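Local coordinates for L-lactate dehydrogenase (Trichomonas vaginalis, PDB 4UUL), which catalyses the NAD-dependent interconversion of pyruvate and L-lactate in its natural form, although it belongs to the type 2 malate dehydrogenase family, at residues S122-N130 against A248-L256; S155-V166 against V177-H186. The protein carries 1 engineered substitution. All coordinates share one frame; numbering follows the deposited sequence.

Interaction 1: residues S122-N130 against A248-L256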
loop_
_atom_site.group_PDB
_atom_site.type_symbol
_atom_site.label_atom_id
_atom_site.label_comp_id
_atom_site.label_asym_id
_atom_site.label_seq_id
_atom_site.Cartn_x
_atom_site.Cartn_y
_atom_site.Cartn_z
ATOM N N SER B 122 10.381 -25.837 -0.135
ATOM C CA SER B 122 8.995 -25.505 0.161
ATOM C C SER B 122 8.544 -24.192 -0.445
ATOM O O SER B 122 7.410 -23.760 -0.246
ATOM C CB SER B 122 8.783 -25.468 1.659
ATOM O OG SER B 122 9.780 -24.660 2.262
ATOM N N VAL B 123 9.415 -23.553 -1.210
ATOM C CA VAL B 123 9.104 -22.214 -1.722
ATOM C C VAL B 123 7.777 -22.171 -2.488
ATOM O O VAL B 123 7.495 -23.047 -3.305
ATOM C CB VAL B 123 10.276 -21.658 -2.622
ATOM C CG1 VAL B 123 10.459 -22.513 -3.883
ATOM C CG2 VAL B 123 10.137 -20.174 -2.970
ATOM N N LYS B 124 7.007 -21.115 -2.285
ATOM C CA LYS B 124 5.810 -20.860 -3.056
ATOM C C LYS B 124 6.077 -19.677 -4.008
ATOM O O LYS B 124 6.273 -18.532 -3.574
ATOM C CB LYS B 124 4.601 -20.591 -2.126
ATOM C CG LYS B 124 4.226 -21.847 -1.345
ATOM C CD LYS B 124 3.020 -21.773 -0.474
ATOM C CE LYS B 124 2.578 -23.199 -0.138
ATOM N NZ LYS B 124 1.365 -23.228 0.581
ATOM N N VAL B 125 6.044 -19.970 -5.291
ATOM C CA VAL B 125 6.422 -19.062 -6.340
ATOM C C VAL B 125 5.153 -18.618 -7.069
ATOM O O VAL B 125 4.480 -19.406 -7.713
ATOM C CB VAL B 125 7.364 -19.739 -7.360
ATOM C CG1 VAL B 125 7.797 -18.772 -8.438
ATOM C CG2 VAL B 125 8.538 -20.360 -6.646
ATOM N N LEU B 126 4.845 -17.327 -6.942
ATOM C CA LEU B 126 3.728 -16.688 -7.605
ATOM C C LEU B 126 4.235 -15.863 -8.781
ATOM O O LEU B 126 4.944 -14.870 -8.605
ATOM C CB LEU B 126 2.985 -15.799 -6.635
ATOM C CG LEU B 126 1.821 -15.004 -7.227
ATOM C CD1 LEU B 126 0.808 -15.898 -7.954
ATOM C CD2 LEU B 126 1.124 -14.198 -6.147
ATOM N N VAL B 127 3.869 -16.277 -9.982
ATOM C CA VAL B 127 4.303 -15.613 -11.206
ATOM C C VAL B 127 3.280 -14.578 -11.619
ATOM O O VAL B 127 2.091 -14.866 -11.807
ATOM C CB VAL B 127 4.522 -16.643 -12.327
ATOM C CG1 VAL B 127 5.036 -15.952 -13.562
ATOM C CG2 VAL B 127 5.458 -17.719 -11.845
ATOM N N ILE B 128 3.751 -13.331 -11.731
ATOM C CA ILE B 128 2.932 -12.182 -12.027
ATOM C C ILE B 128 3.294 -11.562 -13.355
ATOM O O ILE B 128 2.399 -11.219 -14.145
ATOM C CB ILE B 128 3.041 -11.158 -10.904
ATOM C CG1 ILE B 128 2.530 -11.796 -9.588
ATOM C CG2 ILE B 128 2.283 -9.873 -11.217
ATOM C CD1 ILE B 128 2.947 -11.120 -8.341
ATOM N N GLY B 129 4.572 -11.430 -13.640
ATOM C CA GLY B 129 5.013 -10.816 -14.897
ATOM C C GLY B 129 4.482 -11.571 -16.110
ATOM O O GLY B 129 4.473 -12.782 -16.150
ATOM N N ASN B 130 4.057 -10.802 -17.087
ATOM C CA ASN B 130 3.463 -11.412 -18.241
ATOM C C ASN B 130 4.470 -11.880 -19.289
ATOM O O ASN B 130 5.590 -11.377 -19.396
ATOM C CB ASN B 130 2.381 -10.532 -18.837
ATOM C CG ASN B 130 1.019 -10.735 -18.142
ATOM O OD1 ASN B 130 0.573 -11.881 -17.802
ATOM N ND2 ASN B 130 0.360 -9.620 -17.910
ATOM N N ALA B 248 -2.157 -9.903 -5.718
ATOM C CA ALA B 248 -1.002 -10.729 -5.436
ATOM C C ALA B 248 -0.917 -11.150 -3.979
ATOM O O ALA B 248 -0.675 -12.319 -3.654
ATOM C CB ALA B 248 0.268 -10.071 -5.889
ATOM N N ILE B 249 -1.042 -10.190 -3.094
ATOM C CA ILE B 249 -1.061 -10.481 -1.664
ATOM C C ILE B 249 -2.202 -11.408 -1.321
ATOM O O ILE B 249 -2.011 -12.385 -0.598
ATOM C CB ILE B 249 -1.106 -9.196 -0.829
ATOM C CG1 ILE B 249 0.239 -8.463 -1.003
ATOM C CG2 ILE B 249 -1.400 -9.474 0.667
ATOM C CD1 ILE B 249 0.236 -7.098 -0.431
ATOM N N GLN B 250 -3.379 -11.119 -1.860
ATOM C CA GLN B 250 -4.563 -11.933 -1.619
ATOM C C GLN B 250 -4.323 -13.410 -2.023
ATOM O O GLN B 250 -4.597 -14.352 -1.275
ATOM C CB GLN B 250 -5.720 -11.356 -2.422
ATOM C CG GLN B 250 -7.024 -12.113 -2.275
ATOM C CD GLN B 250 -8.183 -11.361 -2.856
ATOM O OE1 GLN B 250 -8.015 -10.437 -3.685
ATOM N NE2 GLN B 250 -9.377 -11.733 -2.450
ATOM N N HIS B 251 -3.733 -13.613 -3.190
ATOM C CA HIS B 251 -3.417 -14.953 -3.660
ATOM C C HIS B 251 -2.395 -15.604 -2.759
ATOM O O HIS B 251 -2.583 -16.742 -2.308
ATOM C CB HIS B 251 -2.881 -14.842 -5.101
ATOM C CG HIS B 251 -2.448 -16.127 -5.738
ATOM N ND1 HIS B 251 -2.865 -16.527 -6.987
ATOM C CD2 HIS B 251 -1.520 -17.053 -5.347
ATOM C CE1 HIS B 251 -2.266 -17.642 -7.317
ATOM N NE2 HIS B 251 -1.426 -17.982 -6.353
ATOM N N MET B 252 -1.284 -14.917 -2.485
ATOM C CA MET B 252 -0.243 -15.524 -1.665
ATOM C C MET B 252 -0.747 -15.839 -0.249
ATOM O O MET B 252 -0.418 -16.895 0.290
ATOM C CB MET B 252 1.000 -14.658 -1.628
ATOM C CG MET B 252 2.196 -15.360 -0.954
ATOM S SD MET B 252 2.880 -16.726 -1.903
ATOM C CE MET B 252 3.929 -15.800 -3.055
ATOM N N LYS B 253 -1.513 -14.941 0.359
ATOM C CA LYS B 253 -2.005 -15.193 1.695
ATOM C C LYS B 253 -2.920 -16.417 1.731
ATOM O O LYS B 253 -2.840 -17.245 2.652
ATOM C CB LYS B 253 -2.718 -13.928 2.202
ATOM C CG LYS B 253 -3.031 -13.968 3.694
ATOM C CD LYS B 253 -3.717 -12.706 4.135
ATOM C CE LYS B 253 -3.941 -12.692 5.624
ATOM N NZ LYS B 253 -4.367 -11.325 6.037
ATOM N N ALA B 254 -3.776 -16.545 0.720
ATOM C CA ALA B 254 -4.622 -17.728 0.604
ATOM C C ALA B 254 -3.762 -18.999 0.418
ATOM O O ALA B 254 -4.035 -20.025 1.036
ATOM C CB ALA B 254 -5.551 -17.597 -0.558
ATOM N N TRP B 255 -2.753 -18.920 -0.431
ATOM C CA TRP B 255 -1.862 -20.049 -0.696
ATOM C C TRP B 255 -1.122 -20.492 0.552
ATOM O O TRP B 255 -0.877 -21.684 0.772
ATOM C CB TRP B 255 -0.881 -19.673 -1.809
ATOM C CG TRP B 255 -0.168 -20.796 -2.450
ATOM C CD1 TRP B 255 -0.363 -22.135 -2.279
ATOM C CD2 TRP B 255 0.865 -20.654 -3.435
ATOM N NE1 TRP B 255 0.513 -22.827 -3.098
ATOM C CE2 TRP B 255 1.239 -21.948 -3.837
ATOM C CE3 TRP B 255 1.493 -19.549 -4.021
ATOM C CZ2 TRP B 255 2.208 -22.164 -4.808
ATOM C CZ3 TRP B 255 2.468 -19.754 -4.982
ATOM C CH2 TRP B 255 2.812 -21.066 -5.373
ATOM N N LEU B 256 -0.734 -19.534 1.388
ATOM C CA LEU B 256 0.045 -19.838 2.561
ATOM C C LEU B 256 -0.803 -20.454 3.674
ATOM O O LEU B 256 -0.327 -21.397 4.322
ATOM C CB LEU B 256 0.765 -18.591 3.086
ATOM C CG LEU B 256 1.984 -18.115 2.313
ATOM C CD1 LEU B 256 2.382 -16.702 2.715
ATOM C CD2 LEU B 256 3.160 -19.045 2.492
HETATM O O HOH W 1 1.930 -22.934 3.450
#

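Interaction 2: residues S155-V166 against V177-H186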
loop_
_atom_site.group_PDB
_atom_site.type_symbol
_atom_site.label_atom_id
_atom_site.label_comp_id
_atom_site.label_asym_id
_atom_site.label_seq_id
_atom_site.Cartn_x
_atom_site.Cartn_y
_atom_site.Cartn_z
ATOM N N SER B 155 -4.259 -14.867 -11.408
ATOM C CA SER B 155 -5.477 -14.531 -12.152
ATOM C C SER B 155 -6.479 -13.760 -11.260
ATOM O O SER B 155 -7.500 -13.315 -11.771
ATOM C CB SER B 155 -6.076 -15.774 -12.812
ATOM O OG SER B 155 -6.287 -16.727 -11.857
ATOM N N MET B 156 -6.102 -13.458 -10.011
ATOM C CA MET B 156 -7.079 -12.778 -9.140
ATOM C C MET B 156 -7.377 -11.314 -9.486
ATOM O O MET B 156 -8.420 -10.818 -9.103
ATOM C CB MET B 156 -6.670 -12.858 -7.657
ATOM C CG MET B 156 -7.154 -14.141 -7.002
ATOM S SD MET B 156 -8.927 -14.373 -6.972
ATOM C CE MET B 156 -9.400 -12.879 -6.099
ATOM N N LEU B 157 -6.483 -10.621 -10.187
ATOM C CA LEU B 157 -6.819 -9.287 -10.627
ATOM C C LEU B 157 -8.032 -9.326 -11.537
ATOM O O LEU B 157 -8.950 -8.495 -11.404
ATOM C CB LEU B 157 -5.657 -8.594 -11.324
ATOM C CG LEU B 157 -5.874 -7.205 -11.894
ATOM C CD1 LEU B 157 -6.411 -6.221 -10.832
ATOM C CD2 LEU B 157 -4.632 -6.696 -12.549
ATOM N N ASP B 158 -8.030 -10.251 -12.481
ATOM C CA ASP B 158 -9.157 -10.356 -13.386
ATOM C C ASP B 158 -10.436 -10.798 -12.682
ATOM O O ASP B 158 -11.532 -10.298 -12.978
ATOM C CB ASP B 158 -8.819 -11.331 -14.495
ATOM C CG ASP B 158 -7.486 -11.035 -15.077
ATOM O OD1 ASP B 158 -6.415 -11.473 -14.510
ATOM O OD2 ASP B 158 -7.534 -10.369 -16.127
ATOM N N GLN B 159 -10.296 -11.696 -11.711
ATOM C CA GLN B 159 -11.451 -12.080 -10.927
ATOM C C GLN B 159 -12.033 -10.884 -10.173
ATOM O O GLN B 159 -13.242 -10.673 -10.169
ATOM C CB GLN B 159 -11.121 -13.223 -9.947
ATOM C CG GLN B 159 -12.316 -13.566 -9.100
ATOM C CD GLN B 159 -12.139 -14.796 -8.239
ATOM O OE1 GLN B 159 -11.785 -15.847 -8.769
ATOM N NE2 GLN B 159 -12.492 -14.727 -6.977
ATOM N N ASN B 160 -11.183 -10.112 -9.516
ATOM C CA ASN B 160 -11.620 -8.945 -8.763
ATOM C C ASN B 160 -12.296 -7.941 -9.684
ATOM O O ASN B 160 -13.345 -7.375 -9.317
ATOM C CB ASN B 160 -10.473 -8.330 -7.953
ATOM C CG ASN B 160 -10.106 -9.177 -6.766
ATOM O OD1 ASN B 160 -10.921 -9.934 -6.239
ATOM N ND2 ASN B 160 -8.892 -9.014 -6.300
ATOM N N ARG B 161 -11.716 -7.702 -10.856
ATOM C CA ARG B 161 -12.338 -6.824 -11.826
ATOM C C ARG B 161 -13.735 -7.302 -12.168
ATOM O O ARG B 161 -14.680 -6.505 -12.302
ATOM C CB ARG B 161 -11.535 -6.709 -13.108
ATOM C CG ARG B 161 -10.311 -5.880 -12.972
ATOM C CD ARG B 161 -9.424 -5.971 -14.162
ATOM N NE ARG B 161 -8.318 -5.035 -14.110
ATOM C CZ ARG B 161 -7.214 -5.136 -14.814
ATOM N NH1 ARG B 161 -7.017 -6.224 -15.593
ATOM N NH2 ARG B 161 -6.317 -4.199 -14.671
ATOM N N ALA B 162 -13.859 -8.607 -12.402
ATOM C CA ALA B 162 -15.139 -9.171 -12.807
ATOM C C ALA B 162 -16.179 -9.069 -11.716
ATOM O O ALA B 162 -17.344 -8.737 -11.980
ATOM C CB ALA B 162 -14.951 -10.624 -13.220
ATOM N N TYR B 163 -15.764 -9.291 -10.467
ATOM C CA TYR B 163 -16.713 -9.141 -9.369
ATOM C C TYR B 163 -17.248 -7.720 -9.247
ATOM O O TYR B 163 -18.452 -7.529 -9.064
ATOM C CB TYR B 163 -16.088 -9.567 -8.023
ATOM C CG TYR B 163 -16.359 -11.013 -7.640
ATOM C CD1 TYR B 163 -17.480 -11.371 -6.910
ATOM C CD2 TYR B 163 -15.485 -12.035 -8.014
ATOM C CE1 TYR B 163 -17.717 -12.691 -6.578
ATOM C CE2 TYR B 163 -15.698 -13.360 -7.686
ATOM C CZ TYR B 163 -16.831 -13.677 -6.947
ATOM O OH TYR B 163 -17.090 -14.982 -6.602
ATOM N N TYR B 164 -16.371 -6.745 -9.329
ATOM C CA TYR B 164 -16.866 -5.391 -9.179
ATOM C C TYR B 164 -17.811 -5.030 -10.325
ATOM O O TYR B 164 -18.867 -4.430 -10.117
ATOM C CB TYR B 164 -15.694 -4.435 -9.086
ATOM C CG TYR B 164 -16.194 -3.099 -8.508
ATOM C CD1 TYR B 164 -16.726 -2.133 -9.339
ATOM C CD2 TYR B 164 -16.141 -2.831 -7.107
ATOM C CE1 TYR B 164 -17.203 -0.918 -8.867
ATOM C CE2 TYR B 164 -16.622 -1.610 -6.594
ATOM C CZ TYR B 164 -17.147 -0.674 -7.465
ATOM O OH TYR B 164 -17.584 0.498 -6.950
ATOM N N GLU B 165 -17.481 -5.450 -11.543
ATOM C CA GLU B 165 -18.300 -5.107 -12.676
ATOM C C GLU B 165 -19.681 -5.723 -12.527
ATOM O O GLU B 165 -20.683 -5.083 -12.768
ATOM C CB GLU B 165 -17.610 -5.565 -13.964
ATOM C CG GLU B 165 -18.446 -5.611 -15.185
ATOM C CD GLU B 165 -19.006 -4.232 -15.595
ATOM O OE1 GLU B 165 -18.452 -3.186 -15.172
ATOM O OE2 GLU B 165 -20.014 -4.195 -16.342
ATOM N N VAL B 166 -19.738 -6.997 -12.167
ATOM C CA VAL B 166 -21.017 -7.673 -12.086
ATOM C C VAL B 166 -21.836 -7.152 -10.931
ATOM O O VAL B 166 -23.032 -6.923 -11.077
ATOM C CB VAL B 166 -20.826 -9.204 -11.991
ATOM C CG1 VAL B 166 -22.156 -9.879 -11.667
ATOM C CG2 VAL B 166 -20.221 -9.715 -13.301
ATOM N N VAL B 177 -22.305 -11.458 -4.486
ATOM C CA VAL B 177 -22.124 -12.173 -5.754
ATOM C C VAL B 177 -21.201 -13.326 -5.417
ATOM O O VAL B 177 -20.342 -13.182 -4.567
ATOM C CB VAL B 177 -21.521 -11.274 -6.824
ATOM C CG1 VAL B 177 -21.329 -12.020 -8.137
ATOM C CG2 VAL B 177 -22.389 -10.042 -7.027
ATOM N N HIS B 178 -21.401 -14.459 -6.079
ATOM C CA HIS B 178 -20.701 -15.694 -5.760
ATOM C C HIS B 178 -20.344 -16.453 -7.020
ATOM O O HIS B 178 -21.116 -16.481 -7.963
ATOM C CB HIS B 178 -21.612 -16.584 -4.900
ATOM C CG HIS B 178 -22.095 -15.902 -3.669
ATOM N ND1 HIS B 178 -21.354 -15.836 -2.508
ATOM C CD2 HIS B 178 -23.234 -15.218 -3.431
ATOM C CE1 HIS B 178 -22.032 -15.149 -1.598
ATOM N NE2 HIS B 178 -23.176 -14.763 -2.137
ATOM N N ASP B 179 -19.189 -17.091 -6.983
ATOM C CA ASP B 179 -18.796 -18.104 -7.970
ATOM C C ASP B 179 -18.580 -17.572 -9.372
ATOM O O ASP B 179 -18.806 -18.293 -10.350
ATOM C CB ASP B 179 -19.774 -19.281 -7.969
ATOM C CG ASP B 179 -19.784 -20.006 -6.661
ATOM O OD1 ASP B 179 -18.738 -20.078 -5.985
ATOM O OD2 ASP B 179 -20.863 -20.493 -6.289
ATOM N N ILE B 180 -18.069 -16.360 -9.493
ATOM C CA ILE B 180 -17.443 -15.900 -10.743
ATOM C C ILE B 180 -16.057 -16.535 -10.860
ATOM O O ILE B 180 -15.323 -16.584 -9.884
ATOM C CB ILE B 180 -17.334 -14.367 -10.779
ATOM C CG1 ILE B 180 -18.730 -13.749 -10.792
ATOM C CG2 ILE B 180 -16.483 -13.921 -11.962
ATOM C CD1 ILE B 180 -18.707 -12.229 -10.722
ATOM N N ILE B 181 -15.702 -17.027 -12.055
ATOM C CA ILE B 181 -14.431 -17.709 -12.218
ATOM C C ILE B 181 -13.731 -17.186 -13.463
ATOM O O ILE B 181 -14.377 -16.957 -14.488
ATOM C CB ILE B 181 -14.648 -19.226 -12.413
ATOM C CG1 ILE B 181 -15.513 -19.800 -11.288
ATOM C CG2 ILE B 181 -13.303 -19.949 -12.559
ATOM C CD1 ILE B 181 -16.041 -21.170 -11.630
ATOM N N VAL B 182 -12.406 -17.049 -13.377
ATOM C CA VAL B 182 -11.599 -16.750 -14.549
ATOM C C VAL B 182 -10.789 -18.009 -14.856
ATOM O O VAL B 182 -10.056 -18.491 -13.997
ATOM C CB VAL B 182 -10.666 -15.549 -14.269
ATOM C CG1 VAL B 182 -9.709 -15.457 -15.331
ATOM C CG2 VAL B 182 -11.512 -14.309 -14.115
ATOM N N TRP B 183 -11.006 -18.589 -16.038
ATOM C CA TRP B 183 -10.357 -19.847 -16.380
ATOM C C TRP B 183 -9.292 -19.645 -17.475
ATOM O O TRP B 183 -9.462 -18.795 -18.359
ATOM C CB TRP B 183 -11.349 -20.867 -16.967
ATOM C CG TRP B 183 -12.589 -21.228 -16.231
ATOM C CD1 TRP B 183 -13.741 -20.505 -16.152
ATOM C CD2 TRP B 183 -12.855 -22.478 -15.586
ATOM N NE1 TRP B 183 -14.708 -21.226 -15.491
ATOM C CE2 TRP B 183 -14.191 -22.448 -15.138
ATOM C CE3 TRP B 183 -12.082 -23.623 -15.338
ATOM C CZ2 TRP B 183 -14.775 -23.521 -14.482
ATOM C CZ3 TRP B 183 -12.690 -24.713 -14.730
ATOM C CH2 TRP B 183 -14.007 -24.639 -14.298
ATOM N N GLY B 184 -8.283 -20.501 -17.459
ATOM C CA GLY B 184 -7.413 -20.637 -18.608
ATOM C C GLY B 184 -6.241 -19.700 -18.590
ATOM O O GLY B 184 -5.562 -19.514 -17.566
ATOM N N ASN B 185 -5.982 -19.127 -19.751
ATOM C CA ASN B 185 -4.851 -18.211 -19.982
ATOM C C ASN B 185 -5.257 -16.785 -19.669
ATOM O O ASN B 185 -6.378 -16.438 -19.678
ATOM C CB ASN B 185 -4.426 -18.298 -21.450
ATOM C CG ASN B 185 -3.018 -17.808 -21.704
ATOM O OD1 ASN B 185 -2.301 -17.428 -20.741
ATOM N ND2 ASN B 185 -2.618 -17.752 -22.984
ATOM N N HIS B 186 -4.275 -15.928 -19.545
ATOM C CA HIS B 186 -4.449 -14.440 -19.856
ATOM C C HIS B 186 -4.492 -14.185 -21.318
ATOM O O HIS B 186 -4.338 -15.113 -22.124
ATOM C CB HIS B 186 -3.357 -13.643 -19.240
ATOM C CG HIS B 186 -3.693 -13.354 -17.810
ATOM N ND1 HIS B 186 -2.973 -13.849 -16.754
ATOM C CD2 HIS B 186 -4.731 -12.672 -17.257
ATOM C CE1 HIS B 186 -3.486 -13.405 -15.619
ATOM N NE2 HIS B 186 -4.609 -12.773 -15.897
HETATM O O HOH W 2 -15.357 -16.854 -7.110
#

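Interaction 1: residues S122-N130 against A248-L256
The side chain of Lys-124 lies across one face of the Trp-255 indole in a CH-pi contact, and its tip ends in a hydrogen bond. CB of Lys-124 stands 3.6 Å from the centroid of the six-membered ring of Trp-255, only 8° off its normal, and CE of Lys-124 reaches NE1 of Trp-255 at 3.6 Å. With CG placed opposite the carbonyl carbon (chi1 -67°) and the chain extended beyond it, the lysine crosses the bicycle and delivers NZ to the backbone O of Trp-255, 2.7 Å away, from above the carbonyl plane. The far edge of the indole meets the strand backbone: CH2 of Trp-255 approaches O of Val-125 at 3.3 Å.

Two residues on from Lys-124, CD1 of Leu-126 sits over the middle of the His-251 ring, 3.5 Å from its centroid. Met-252, bent at its second and third torsions, folds CE back to 3.7 Å from CB of Leu-126. The row closes where CD1 of Ile-128, a residue of the NADH site, touches CB of Ala-248 at 3.8 Å.

Further partners hold the polar ends. NE2 of His-251 is hydrogen-bonded to OG of Ser-152, a water bridges NZ of Lys-124 and O of Leu-256, and O of Gly-295 bonds the same NZ.

The ammonium is thus gripped by two carbonyls and a water, one of the carbonyls, O of Trp-255, in the last turn of helix 242-257. The C-terminal end of the helix, where carbonyls point outward, would probably favour a positive charge here, so an otherwise apolar join between the nucleotide-binding sheet and a C-terminal-domain helix gains a polar fastening.

Interaction 2: residues S155-V166 against V177-H186
Asp-158 and His-186 form the principal polar link between the start of helix 156-170 and the loop following strand 177-183. NE2 of His-186 donates to OD1 of Asp-158 over 2.6 Å, with an N-H...O angle of 161°. The carboxylate oxygen lies in the plane of the imidazole, yet is itself met from above the carboxylate plane, the two planes standing 44° apart.

A second polar group gathers round Tyr-163. Its OH donates to a water at 2.6 Å, which in turn donates to O of Ile-180 at 2.8 Å, and N of Ile-180 returns a weak hydrogen bond to the same OH of Tyr-163 at 3.3 Å. A chi1 of -94°, away from a staggered value, brings this ring against residues 177-180.

Apolar contacts join the two polar groups. CD1 of Ile-180 lies over the centre of the Tyr-163 ring, 4.0 Å from its centroid, and meets CB of Val-166 at 3.9 Å, while CG2 of Ile-180 rests on CB of Ala-162. Farther along, CG2 of Val-182 packs against the helix backbone, 3.8 Å from N of Gln-159.

His-186 is the predicted proton acceptor, and its ND1 is hydrogen-bonded to Asp-132. Held at both nitrogens, the ring is fixed in rotation, consistent with the aspartate-histidine pair of lactate and malate dehydrogenases.

The centres of the two interactions lie about 17 Å apart. Along the chain the order is 122-130, 155-166, 177-186, 248-256, so both halves of interaction 2 fall between those of interaction 1. Interaction 1 joins strand 124-127 of the parallel Rossmann sheet to helix 242-257, whereas interaction 2 lies wholly in the C-terminal domain. The two touch through Gln-250 OE1 and Asn-160 ND2, 3.1 Å apart in a probable hydrogen bond, where helices 242-257 and 156-170 meet. One conformer of Asn-130, an NADH-binding residue, also comes near His-186. The cofactor-binding loop after strand 124-127 and the predicted catalytic histidine are thereby brought together at the domain interface.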